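Local atomic coordinates of type 6 secretion amidase effector 2 (Salmonella typhi, PDB entry 6WIN), a protein that probably cleaves amide bonds in the peptide part of peptidoglycan, acting as an antibacterial toxin delivered by type VI secretion. Residues 15-20 and 24-29; 56-59 and 64-67; 75-78 and 84-87; 88-93 and 98-103; 120-123 and 127-130. One frame throughout, in Å; residues are numbered along the deposited sequence.

Contact 1: 15-20 and 24-29; sequences EKVGNH and VELIQH
Glu25 and Val17 bury the greater part of this contact, in which the loop 15-20 folds back on residues 24-29 of helix 23-30. The carboxylate of Glu25 reaches out on an extended chain and is received by the loop at His20. Glu25 OE1 accepts from His20 N at 2.9 Å, approached on the syn side, and also from the N-H of Gln22, just before helix 23-30. The second oxygen, Glu25 OE2, lies near the plane of the His20 ring, at its edge, where His20 ND1 makes a weak bond of 3.3 Å; a water accepts from Asn19 N and donates weakly to OE2. A long acidic side chain suits this place because it can accept from several donors at once. Gly18 suits its own, with a backbone conformation that favours glycine and its CA only 4.0 Å from Glu25 CB. Val17 provides the apolar half. Val17 CG1 sits over one face of the His29 ring, 3.9 Å from the centroid in a CH-pi contact, while Val17 CG2 meets His29 CB at 3.5 Å and Leu26 CD1 at 3.8 Å. Leu26 continues inward to Phe76 of strand 74-81, and Val17 O accepts from Gln90 just beyond strand 84-89.

Contact 2: 56-59 and 64-67; sequences VIAT and RYPN
Two first torsions fit Thr59 to Tyr65 and Pro66: OG1 of Thr59 stands between the backbone N and the carbonyl carbon (chi1 60°), and the Tyr65 ring swings opposite its own N (chi1 -172°), which carries it back toward the strand. The contact closes the loop that follows strand 56-59 of the antiparallel sheet, and the returning chain makes an inverse gamma turn centred on Pro66, with a weak bond of 3.1 Å from Asn67 N to Tyr65 O. Proline fits here because its ring restricts phi to the negative range that such a turn needs. Across the contact the meeting is one of van der Waals surfaces. Ala58 is small enough to let the aromatic ring come close: its CB lies at the ring edge, near the ring plane, 4.0 Å from Tyr65 CD1. Tyr65 is itself wedged among other groups, meeting Trp39 edge-to-face and resting on Val24 of helix 23-30, as befits a large, flat, mainly apolar residue in the interior. Thr59 is buried, and its OG1 accepts from the backbone N of His73, just before strand 74-81; the same OG1 is 3.9 Å from Tyr65 CE1. The carbonyl oxygen of Thr59 points into the angle between the two returning residues, with Tyr65 CD1 at 3.4 Å and Pro66 CD at 3.2 Å.

Contact 3: 75-78 and 84-87; sequences AFFL and GIWV
Phe77 and Val87 form an antiparallel, non-hydrogen-bonded pair, their CA atoms 4.7 Å apart, in the hairpin made by strands 74-81 and 84-89. The backbone bonds lie to each side of that pair. Leu78 N gives a hydrogen bond of 2.8 Å to Trp86 O, and Phe76 O accepts from Met88 N. That same Phe76 oxygen also receives a CA-H...O contact from Val87 CA at 3.2 Å. The two short segments run at 117° to each other, well away from strictly antiparallel. Apolar contacts make up the rest. Ala75 CB meets Val87 CB at 3.7 Å, a compact methyl against a branched residue that suits a strand. The Phe77 ring, placed opposite its backbone N (chi1 175°), turns its edge to Ile85, with Phe77 CE1 4.2 Å from Ile85 CG2. Leu78 CB is 4.2 Å from Trp86 CB, and Leu78 CD1 lies 3.7 Å from Val87 O. Around the hairpin, Ile57 of strand 56-59 packs on Phe77, Ile85 and Val87, while Phe76 reaches Val56 of that strand. Strand 101-106 flanks the other member, bringing Ile105 onto Ile85 and Val87 and Lys102 onto Leu78 and Trp86.

Contact 4: 88-93 and 98-103; sequences MDQWKD and PRVSKR
Asp89 OD2 is gripped by Arg103 NE at 2.7 Å and by NE2 of His73, while the other oxygen, OD1, forms a salt bridge with Lys97. The bond from Arg103 is almost straight, 176° at the hydrogen. It uses the syn lone pair of OD2 and lies in the guanidinium plane, and the carboxylate and guanidinium planes are only 14° apart. Arginine suits the site because its remaining nitrogens reach further: NH1 bonds Asn124 and NH2 the carbonyl of Ser123, which should fix the group's rotation. Trp91 flanks it with its ring turned 78° from the guanidinium; Trp91 CZ3 is 3.6 Å from Arg103 NE. In the backbone, Asp89 and Ser101 are an antiparallel hydrogen-bonded pair, though both bonds are weak: Asp89 N to Ser101 O and Ser101 N to Asp89 O are each 3.3 Å. The next pair, Met88 with Lys102, is non-hydrogen-bonded. Met88, modelled as selenomethionine, suits its place because its flexible, unbranched chain, bent at chi2 and chi3, can wrap over the neighbouring strand: SE lies 3.5 Å from Ser101 C, and CE 3.6 Å from Lys102 CG. Val100 adds a branched apolar surface, its CG1 4.0 Å from Met88 CG. The whole is a beta hairpin at the edge of the antiparallel sheet, with a polar network of Asp89, Arg103, Lys97 and His73 beside it, in a fold consistent with the papain-like NlpC/P60 amidases.

Contact 5: 120-123 and 127-130; sequences IRMS and EAYF
Met122, modelled as selenomethionine, opens the contact by setting its CG against Ala128 CB at 3.6 Å, a van der Waals distance. Beyond CG the chain bends at its third torsion and leads on to Val61. The small methyl of Ala128 suits a place where the backbone comes near as well, Met122 O also lying 3.6 Å from Ala128 CB. The same oxygen, Met122 O, comes within 3.9 Å of Tyr129 CE1, so the short 3-10 segment that starts at Met122 already touches the aromatic ring. Ser123 comes next and makes the one polar bond between the segments, through its backbone. Ser123 O accepts from Tyr129 OH at 2.7 Å, at the ring's edge and near the ring plane; the hydroxyl approaches from one side of the carbonyl, at a C=O...O angle of 117°. Tyrosine suits the place because its rigid ring carries the hydroxyl far from the strand to Ser123 O. With Arg103 as a further donor, two groups satisfy that oxygen. The Tyr129 side chain touches Ile57 and Thr59 of strand 56-59 and Arg103 and Ile105 of strand 101-106, while Phe130 pairs through its backbone with Ala58, placing strand 129-133 beside strand 56-59.

In the fold
From the N terminus the five contacts follow one another in series, each closing its own short loop before the next opens. Contact 1 folds the N-terminal loop onto helix 23-30, whose Ile27 then packs on Val56 of contact 2 and Phe76 of contact 3. Contact 2 closes the loop after strand 56-59, and Ile57 N bonds Ala75 O to join it to contact 3. Contacts 3 and 4 are successive hairpins that share strand 84-89. Contact 5 closes the last loop before strand 129-133, which returns beside strand 56-59. Arg103 of contact 4 reaches Ser123 of contact 5, whereas contacts 1 and 5 lie on opposite sides of the chain's centre without touching.

Contact 1: 15-20 and 24-29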
# COMPACT_ATOMS: atom_id res chain seq x y z
N GLU A 15 2.49 5.55 17.73
CA GLU A 15 1.66 6.71 17.46
C GLU A 15 1.67 7.04 15.98
O GLU A 15 2.69 6.89 15.30
CB GLU A 15 2.15 7.91 18.27
CG GLU A 15 1.84 7.81 19.76
CD GLU A 15 0.36 7.67 20.01
OE1 GLU A 15 -0.37 8.67 19.83
OE2 GLU A 15 -0.08 6.56 20.37
N LYS A 16 0.51 7.45 15.46
CA LYS A 16 0.41 7.87 14.08
C LYS A 16 1.25 9.12 13.86
O LYS A 16 1.48 9.90 14.78
CB LYS A 16 -1.05 8.12 13.71
CG LYS A 16 -1.91 6.88 13.83
CD LYS A 16 -3.23 7.05 13.10
CE LYS A 16 -4.12 8.07 13.81
NZ LYS A 16 -5.46 8.17 13.19
N VAL A 17 1.72 9.29 12.62
CA VAL A 17 2.73 10.28 12.28
C VAL A 17 2.27 11.07 11.07
O VAL A 17 1.31 10.71 10.38
CB VAL A 17 4.10 9.63 11.99
CG1 VAL A 17 4.65 8.97 13.24
CG2 VAL A 17 3.96 8.61 10.86
N GLY A 18 2.99 12.15 10.79
CA GLY A 18 2.67 13.00 9.66
C GLY A 18 1.69 14.10 10.03
O GLY A 18 1.03 14.07 11.07
N ASN A 19 1.57 15.07 9.13
CA ASN A 19 0.81 16.27 9.44
C ASN A 19 -0.70 16.09 9.31
O ASN A 19 -1.44 16.94 9.82
CB ASN A 19 1.29 17.42 8.55
CG ASN A 19 2.69 17.86 8.93
OD1 ASN A 19 3.03 17.91 10.11
ND2 ASN A 19 3.53 18.15 7.94
N HIS A 20 -1.17 15.00 8.69
CA HIS A 20 -2.60 14.71 8.61
C HIS A 20 -2.93 13.27 9.00
O HIS A 20 -4.08 12.85 8.84
CB HIS A 20 -3.14 14.97 7.20
CG HIS A 20 -2.94 16.36 6.70
ND1 HIS A 20 -1.85 16.72 5.92
CD2 HIS A 20 -3.69 17.48 6.82
CE1 HIS A 20 -1.94 18.00 5.61
NE2 HIS A 20 -3.05 18.48 6.14
N VAL A 24 -0.08 7.65 3.23
CA VAL A 24 1.19 7.95 2.58
C VAL A 24 2.18 8.58 3.56
O VAL A 24 3.38 8.33 3.49
CB VAL A 24 0.96 8.84 1.34
CG1 VAL A 24 2.28 9.26 0.70
CG2 VAL A 24 0.11 8.09 0.31
N GLU A 25 1.67 9.38 4.51
CA GLU A 25 2.56 10.06 5.44
C GLU A 25 3.22 9.10 6.42
O GLU A 25 4.30 9.40 6.93
CB GLU A 25 1.78 11.13 6.20
CG GLU A 25 1.38 12.31 5.34
CD GLU A 25 0.50 13.30 6.09
OE1 GLU A 25 -0.31 12.86 6.93
OE2 GLU A 25 0.61 14.51 5.84
N LEU A 26 2.60 7.95 6.68
CA LEU A 26 3.28 6.94 7.48
C LEU A 26 4.54 6.46 6.78
O LEU A 26 5.63 6.44 7.37
CB LEU A 26 2.35 5.75 7.76
CG LEU A 26 3.05 4.58 8.46
CD1 LEU A 26 3.45 4.97 9.90
CD2 LEU A 26 2.15 3.37 8.47
N ILE A 27 4.41 6.08 5.51
CA ILE A 27 5.57 5.65 4.74
C ILE A 27 6.62 6.74 4.73
O ILE A 27 7.81 6.48 4.94
CB ILE A 27 5.18 5.27 3.30
CG1 ILE A 27 3.85 4.49 3.28
CG2 ILE A 27 6.29 4.46 2.70
CD1 ILE A 27 3.92 3.17 4.01
N GLN A 28 6.20 7.98 4.46
CA GLN A 28 7.13 9.08 4.26
C GLN A 28 7.87 9.43 5.54
O GLN A 28 8.98 9.96 5.48
CB GLN A 28 6.39 10.30 3.73
CG GLN A 28 5.90 10.15 2.29
CD GLN A 28 4.96 11.27 1.87
OE1 GLN A 28 4.34 11.92 2.72
NE2 GLN A 28 4.85 11.50 0.57
N HIS A 29 7.25 9.17 6.70
CA HIS A 29 7.91 9.47 7.96
C HIS A 29 9.15 8.61 8.14
O HIS A 29 10.20 9.11 8.60
CB HIS A 29 6.94 9.26 9.13
CG HIS A 29 7.52 9.62 10.46
ND1 HIS A 29 7.52 10.90 10.95
CD2 HIS A 29 8.15 8.86 11.39
CE1 HIS A 29 8.11 10.92 12.13
NE2 HIS A 29 8.50 9.69 12.42
O HOH W 1 3.67 14.79 6.83

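Contact 2: 56-59 and 64-67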
# COMPACT_ATOMS: atom_id res chain seq x y z
N VAL A 56 7.33 -1.53 0.69
CA VAL A 56 6.32 -0.50 0.54
C VAL A 56 5.40 -0.87 -0.62
O VAL A 56 5.87 -1.11 -1.74
CB VAL A 56 6.96 0.87 0.31
CG1 VAL A 56 5.89 1.89 -0.03
CG2 VAL A 56 7.79 1.31 1.54
N ILE A 57 4.09 -0.91 -0.37
CA ILE A 57 3.10 -1.27 -1.37
C ILE A 57 1.99 -0.22 -1.39
O ILE A 57 1.85 0.59 -0.47
CB ILE A 57 2.53 -2.68 -1.12
CG1 ILE A 57 1.76 -2.73 0.21
CG2 ILE A 57 3.67 -3.69 -1.10
CD1 ILE A 57 1.07 -4.08 0.47
N ALA A 58 1.20 -0.23 -2.46
CA ALA A 58 0.15 0.77 -2.63
C ALA A 58 -0.87 0.29 -3.65
O ALA A 58 -0.60 -0.60 -4.45
CB ALA A 58 0.73 2.12 -3.07
N THR A 59 -2.05 0.91 -3.60
CA THR A 59 -3.04 0.77 -4.66
C THR A 59 -2.56 1.48 -5.93
O THR A 59 -2.17 2.65 -5.88
CB THR A 59 -4.37 1.38 -4.22
OG1 THR A 59 -4.16 2.77 -3.93
CG2 THR A 59 -4.93 0.67 -2.98
N ARG A 64 -0.21 4.06 -12.12
CA ARG A 64 0.04 5.20 -11.24
C ARG A 64 -0.81 5.13 -9.98
O ARG A 64 -1.85 4.48 -9.94
CB ARG A 64 -0.24 6.53 -11.95
CG ARG A 64 0.18 6.55 -13.41
CD ARG A 64 1.67 6.68 -13.54
NE ARG A 64 2.18 7.80 -12.75
CZ ARG A 64 2.01 9.08 -13.09
NH1 ARG A 64 2.50 10.03 -12.31
NH2 ARG A 64 1.35 9.40 -14.20
N TYR A 65 -0.35 5.84 -8.95
CA TYR A 65 -1.13 5.98 -7.73
C TYR A 65 -2.35 6.84 -8.02
O TYR A 65 -2.21 7.93 -8.58
CB TYR A 65 -0.28 6.61 -6.62
CG TYR A 65 -0.93 6.64 -5.26
CD1 TYR A 65 -0.91 5.52 -4.44
CD2 TYR A 65 -1.56 7.78 -4.79
CE1 TYR A 65 -1.49 5.54 -3.19
CE2 TYR A 65 -2.16 7.81 -3.53
CZ TYR A 65 -2.11 6.69 -2.74
OH TYR A 65 -2.69 6.68 -1.49
N PRO A 66 -3.55 6.38 -7.70
CA PRO A 66 -4.75 7.19 -8.01
C PRO A 66 -5.09 8.22 -6.93
O PRO A 66 -5.94 8.01 -6.06
CB PRO A 66 -5.84 6.12 -8.14
CG PRO A 66 -5.42 5.04 -7.20
CD PRO A 66 -3.90 5.08 -7.11
N ASN A 67 -4.42 9.37 -6.99
CA ASN A 67 -4.69 10.45 -6.05
C ASN A 67 -6.13 10.91 -6.12
O ASN A 67 -6.69 11.38 -5.12
CB ASN A 67 -3.75 11.63 -6.32
CG ASN A 67 -2.28 11.25 -6.27
OD1 ASN A 67 -1.67 10.95 -7.30
ND2 ASN A 67 -1.71 11.27 -5.07

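Contact 3: 75-78 and 84-87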
# COMPACT_ATOMS: atom_id res chain seq x y z
N ALA A 75 0.82 1.27 2.22
CA ALA A 75 1.05 0.49 3.43
C ALA A 75 2.39 -0.22 3.33
O ALA A 75 3.04 -0.22 2.29
CB ALA A 75 -0.08 -0.52 3.66
N PHE A 76 2.80 -0.82 4.45
CA PHE A 76 3.93 -1.74 4.48
C PHE A 76 3.41 -3.17 4.41
O PHE A 76 2.53 -3.55 5.18
CB PHE A 76 4.78 -1.59 5.74
CG PHE A 76 5.45 -0.25 5.90
CD1 PHE A 76 6.60 0.07 5.19
CD2 PHE A 76 4.94 0.68 6.79
CE1 PHE A 76 7.23 1.29 5.36
CE2 PHE A 76 5.56 1.91 6.97
CZ PHE A 76 6.71 2.21 6.24
N PHE A 77 3.97 -3.97 3.50
CA PHE A 77 3.60 -5.38 3.41
C PHE A 77 4.13 -6.15 4.61
O PHE A 77 5.27 -5.97 5.03
CB PHE A 77 4.15 -5.98 2.12
CG PHE A 77 3.93 -7.44 1.99
CD1 PHE A 77 2.68 -7.93 1.60
CD2 PHE A 77 4.96 -8.34 2.23
CE1 PHE A 77 2.47 -9.31 1.46
CE2 PHE A 77 4.76 -9.71 2.09
CZ PHE A 77 3.51 -10.20 1.71
N LEU A 78 3.29 -7.04 5.17
CA LEU A 78 3.74 -7.91 6.25
C LEU A 78 3.76 -9.39 5.90
O LEU A 78 4.67 -10.10 6.31
CB LEU A 78 2.88 -7.72 7.51
CG LEU A 78 2.87 -6.37 8.22
CD1 LEU A 78 1.95 -6.41 9.44
CD2 LEU A 78 4.28 -5.91 8.60
N GLY A 84 -5.73 -13.44 1.55
CA GLY A 84 -5.47 -12.01 1.53
C GLY A 84 -4.06 -11.70 2.00
O GLY A 84 -3.21 -12.59 2.09
N ILE A 85 -3.84 -10.42 2.30
CA ILE A 85 -2.54 -9.93 2.75
C ILE A 85 -2.68 -9.21 4.09
O ILE A 85 -3.71 -8.59 4.38
CB ILE A 85 -1.88 -8.99 1.72
CG1 ILE A 85 -2.78 -7.78 1.45
CG2 ILE A 85 -1.58 -9.72 0.42
CD1 ILE A 85 -2.13 -6.71 0.56
N TRP A 86 -1.64 -9.30 4.89
CA TRP A 86 -1.51 -8.50 6.11
C TRP A 86 -0.60 -7.31 5.82
O TRP A 86 0.50 -7.49 5.29
CB TRP A 86 -0.93 -9.35 7.24
CG TRP A 86 -1.93 -10.25 7.90
CD1 TRP A 86 -2.14 -11.58 7.66
CD2 TRP A 86 -2.84 -9.88 8.93
NE1 TRP A 86 -3.13 -12.06 8.48
CE2 TRP A 86 -3.58 -11.03 9.27
CE3 TRP A 86 -3.11 -8.69 9.62
CZ2 TRP A 86 -4.57 -11.03 10.25
CZ3 TRP A 86 -4.10 -8.68 10.59
CH2 TRP A 86 -4.81 -9.85 10.90
N VAL A 87 -1.07 -6.10 6.14
CA VAL A 87 -0.29 -4.88 5.96
C VAL A 87 -0.18 -4.13 7.28
O VAL A 87 -0.94 -4.37 8.22
CB VAL A 87 -0.88 -3.95 4.87
CG1 VAL A 87 -1.13 -4.71 3.56
CG2 VAL A 87 -2.15 -3.27 5.37

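Contact 4: 88-93 and 98-103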
# COMPACT_ATOMS: atom_id res chain seq x y z
N MSE A 88 0.78 -3.21 7.34
CA MSE A 88 0.91 -2.23 8.42
C MSE A 88 0.61 -0.83 7.88
O MSE A 88 1.25 -0.38 6.90
CB MSE A 88 2.33 -2.31 9.01
CG MSE A 88 2.60 -1.43 10.23
SE MSE A 88 1.74 -2.17 11.82
CE MSE A 88 2.91 -3.80 12.17
N ASP A 89 -0.38 -0.13 8.45
CA ASP A 89 -0.79 1.14 7.87
C ASP A 89 -1.36 2.08 8.93
O ASP A 89 -1.32 1.80 10.13
CB ASP A 89 -1.79 0.93 6.71
CG ASP A 89 -3.07 0.18 7.12
OD1 ASP A 89 -3.28 -0.11 8.32
OD2 ASP A 89 -3.88 -0.11 6.21
N GLN A 90 -1.84 3.22 8.46
CA GLN A 90 -2.56 4.18 9.28
C GLN A 90 -3.49 4.96 8.36
O GLN A 90 -3.35 4.91 7.13
CB GLN A 90 -1.60 5.14 10.01
CG GLN A 90 -1.18 6.34 9.14
CD GLN A 90 -0.24 7.31 9.84
OE1 GLN A 90 0.20 7.07 10.97
NE2 GLN A 90 0.08 8.41 9.16
N TRP A 91 -4.43 5.68 8.95
CA TRP A 91 -5.17 6.72 8.24
C TRP A 91 -5.77 7.67 9.28
O TRP A 91 -5.56 7.51 10.49
CB TRP A 91 -6.21 6.15 7.26
CG TRP A 91 -7.29 5.26 7.83
CD1 TRP A 91 -8.53 5.65 8.27
CD2 TRP A 91 -7.25 3.83 7.97
NE1 TRP A 91 -9.25 4.55 8.70
CE2 TRP A 91 -8.49 3.42 8.52
CE3 TRP A 91 -6.29 2.85 7.69
CZ2 TRP A 91 -8.79 2.08 8.80
CZ3 TRP A 91 -6.59 1.51 7.97
CH2 TRP A 91 -7.83 1.15 8.52
N LYS A 92 -6.51 8.67 8.80
CA LYS A 92 -6.83 9.82 9.64
C LYS A 92 -7.87 9.52 10.72
O LYS A 92 -7.99 10.29 11.67
CB LYS A 92 -7.32 10.98 8.76
N ASP A 93 -8.62 8.42 10.60
CA ASP A 93 -9.72 8.14 11.51
C ASP A 93 -9.16 7.73 12.87
O ASP A 93 -8.67 6.61 13.03
CB ASP A 93 -10.61 7.04 10.93
CG ASP A 93 -11.86 6.80 11.75
OD1 ASP A 93 -11.97 7.32 12.88
OD2 ASP A 93 -12.75 6.07 11.25
N PRO A 98 -6.77 4.26 15.89
CA PRO A 98 -6.08 5.10 16.88
C PRO A 98 -4.56 5.01 16.80
O PRO A 98 -3.88 6.00 17.10
CB PRO A 98 -6.61 4.57 18.23
CG PRO A 98 -7.02 3.17 17.94
CD PRO A 98 -7.57 3.20 16.54
N ARG A 99 -4.02 3.86 16.43
CA ARG A 99 -2.58 3.66 16.33
C ARG A 99 -2.22 3.13 14.95
O ARG A 99 -3.09 2.71 14.17
CB ARG A 99 -2.07 2.70 17.40
CG ARG A 99 -2.72 2.84 18.77
CD ARG A 99 -2.34 4.14 19.50
NE ARG A 99 -3.33 4.41 20.54
CZ ARG A 99 -3.69 5.62 20.95
NH1 ARG A 99 -3.14 6.70 20.44
NH2 ARG A 99 -4.62 5.74 21.89
N VAL A 100 -0.92 3.16 14.65
CA VAL A 100 -0.39 2.35 13.55
C VAL A 100 -0.58 0.89 13.91
O VAL A 100 -0.25 0.48 15.03
CB VAL A 100 1.09 2.71 13.30
CG1 VAL A 100 1.66 1.93 12.13
CG2 VAL A 100 1.21 4.20 13.05
N SER A 101 -1.16 0.11 13.00
CA SER A 101 -1.51 -1.26 13.36
C SER A 101 -1.71 -2.12 12.12
O SER A 101 -1.89 -1.61 11.01
CB SER A 101 -2.78 -1.32 14.22
OG SER A 101 -3.86 -0.69 13.56
N LYS A 102 -1.70 -3.44 12.34
CA LYS A 102 -1.87 -4.42 11.27
C LYS A 102 -3.34 -4.62 10.94
O LYS A 102 -4.21 -4.58 11.81
CB LYS A 102 -1.32 -5.78 11.66
CG LYS A 102 -0.09 -5.81 12.50
CD LYS A 102 0.22 -7.25 12.81
CE LYS A 102 1.56 -7.40 13.48
NZ LYS A 102 1.85 -8.84 13.70
N ARG A 103 -3.61 -4.91 9.66
CA ARG A 103 -4.94 -5.32 9.26
C ARG A 103 -4.85 -6.27 8.06
O ARG A 103 -3.85 -6.29 7.33
CB ARG A 103 -5.84 -4.12 8.94
CG ARG A 103 -5.49 -3.38 7.64
CD ARG A 103 -6.53 -2.30 7.35
NE ARG A 103 -6.20 -1.53 6.15
CZ ARG A 103 -6.94 -1.52 5.04
NH1 ARG A 103 -8.05 -2.24 4.97
NH2 ARG A 103 -6.55 -0.79 4.00

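Contact 5: 120-123 and 127-130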
# COMPACT_ATOMS: atom_id res chain seq x y z
N ILE A 120 -13.07 -2.89 -7.39
CA ILE A 120 -14.09 -2.72 -6.36
C ILE A 120 -13.41 -2.62 -4.99
O ILE A 120 -12.39 -3.27 -4.73
CB ILE A 120 -15.11 -3.87 -6.36
CG1 ILE A 120 -14.40 -5.22 -6.18
CG2 ILE A 120 -15.91 -3.88 -7.64
CD1 ILE A 120 -15.23 -6.25 -5.42
N ARG A 121 -13.99 -1.79 -4.11
CA ARG A 121 -13.54 -1.59 -2.72
C ARG A 121 -12.02 -1.54 -2.62
O ARG A 121 -11.39 -2.26 -1.84
CB ARG A 121 -14.14 -2.67 -1.80
CG ARG A 121 -15.66 -2.67 -1.80
CD ARG A 121 -16.23 -4.07 -1.61
NE ARG A 121 -15.80 -4.65 -0.35
CZ ARG A 121 -16.06 -5.90 0.04
NH1 ARG A 121 -15.60 -6.33 1.21
NH2 ARG A 121 -16.78 -6.71 -0.73
N MSE A 122 -11.43 -0.65 -3.41
CA MSE A 122 -10.02 -0.76 -3.80
C MSE A 122 -9.04 -0.88 -2.62
O MSE A 122 -8.22 -1.80 -2.59
CB MSE A 122 -9.66 0.43 -4.69
CG MSE A 122 -8.59 0.13 -5.70
SE MSE A 122 -7.84 1.70 -6.53
CE MSE A 122 -9.21 1.69 -7.99
N SER A 123 -9.16 0.02 -1.64
CA SER A 123 -8.26 -0.01 -0.48
C SER A 123 -8.41 -1.28 0.35
O SER A 123 -7.50 -1.64 1.11
CB SER A 123 -8.52 1.21 0.39
OG SER A 123 -9.80 1.12 0.98
N GLU A 127 -6.01 -7.41 -4.42
CA GLU A 127 -5.51 -7.43 -5.79
C GLU A 127 -5.15 -6.05 -6.31
O GLU A 127 -4.49 -5.95 -7.36
CB GLU A 127 -6.54 -8.10 -6.71
CG GLU A 127 -6.75 -9.59 -6.42
CD GLU A 127 -7.65 -10.26 -7.45
OE1 GLU A 127 -8.83 -10.51 -7.13
OE2 GLU A 127 -7.18 -10.54 -8.57
N ALA A 128 -5.55 -4.98 -5.61
CA ALA A 128 -5.22 -3.63 -6.03
C ALA A 128 -3.81 -3.20 -5.63
O ALA A 128 -3.37 -2.11 -6.02
CB ALA A 128 -6.24 -2.64 -5.46
N TYR A 129 -3.08 -4.02 -4.88
CA TYR A 129 -1.83 -3.60 -4.28
C TYR A 129 -0.64 -4.06 -5.09
O TYR A 129 -0.54 -5.24 -5.47
CB TYR A 129 -1.73 -4.10 -2.84
CG TYR A 129 -2.60 -3.27 -1.94
CD1 TYR A 129 -3.96 -3.58 -1.76
CD2 TYR A 129 -2.09 -2.15 -1.30
CE1 TYR A 129 -4.77 -2.80 -0.96
CE2 TYR A 129 -2.88 -1.36 -0.49
CZ TYR A 129 -4.22 -1.69 -0.32
OH TYR A 129 -4.99 -0.88 0.47
N PHE A 130 0.28 -3.14 -5.34
CA PHE A 130 1.48 -3.40 -6.11
C PHE A 130 2.66 -2.76 -5.39
O PHE A 130 2.50 -1.78 -4.67
CB PHE A 130 1.35 -2.85 -7.55
CG PHE A 130 0.29 -3.54 -8.37
CD1 PHE A 130 0.64 -4.46 -9.34
CD2 PHE A 130 -1.06 -3.26 -8.18
CE1 PHE A 130 -0.34 -5.11 -10.10
CE2 PHE A 130 -2.04 -3.90 -8.93
CZ PHE A 130 -1.68 -4.83 -9.88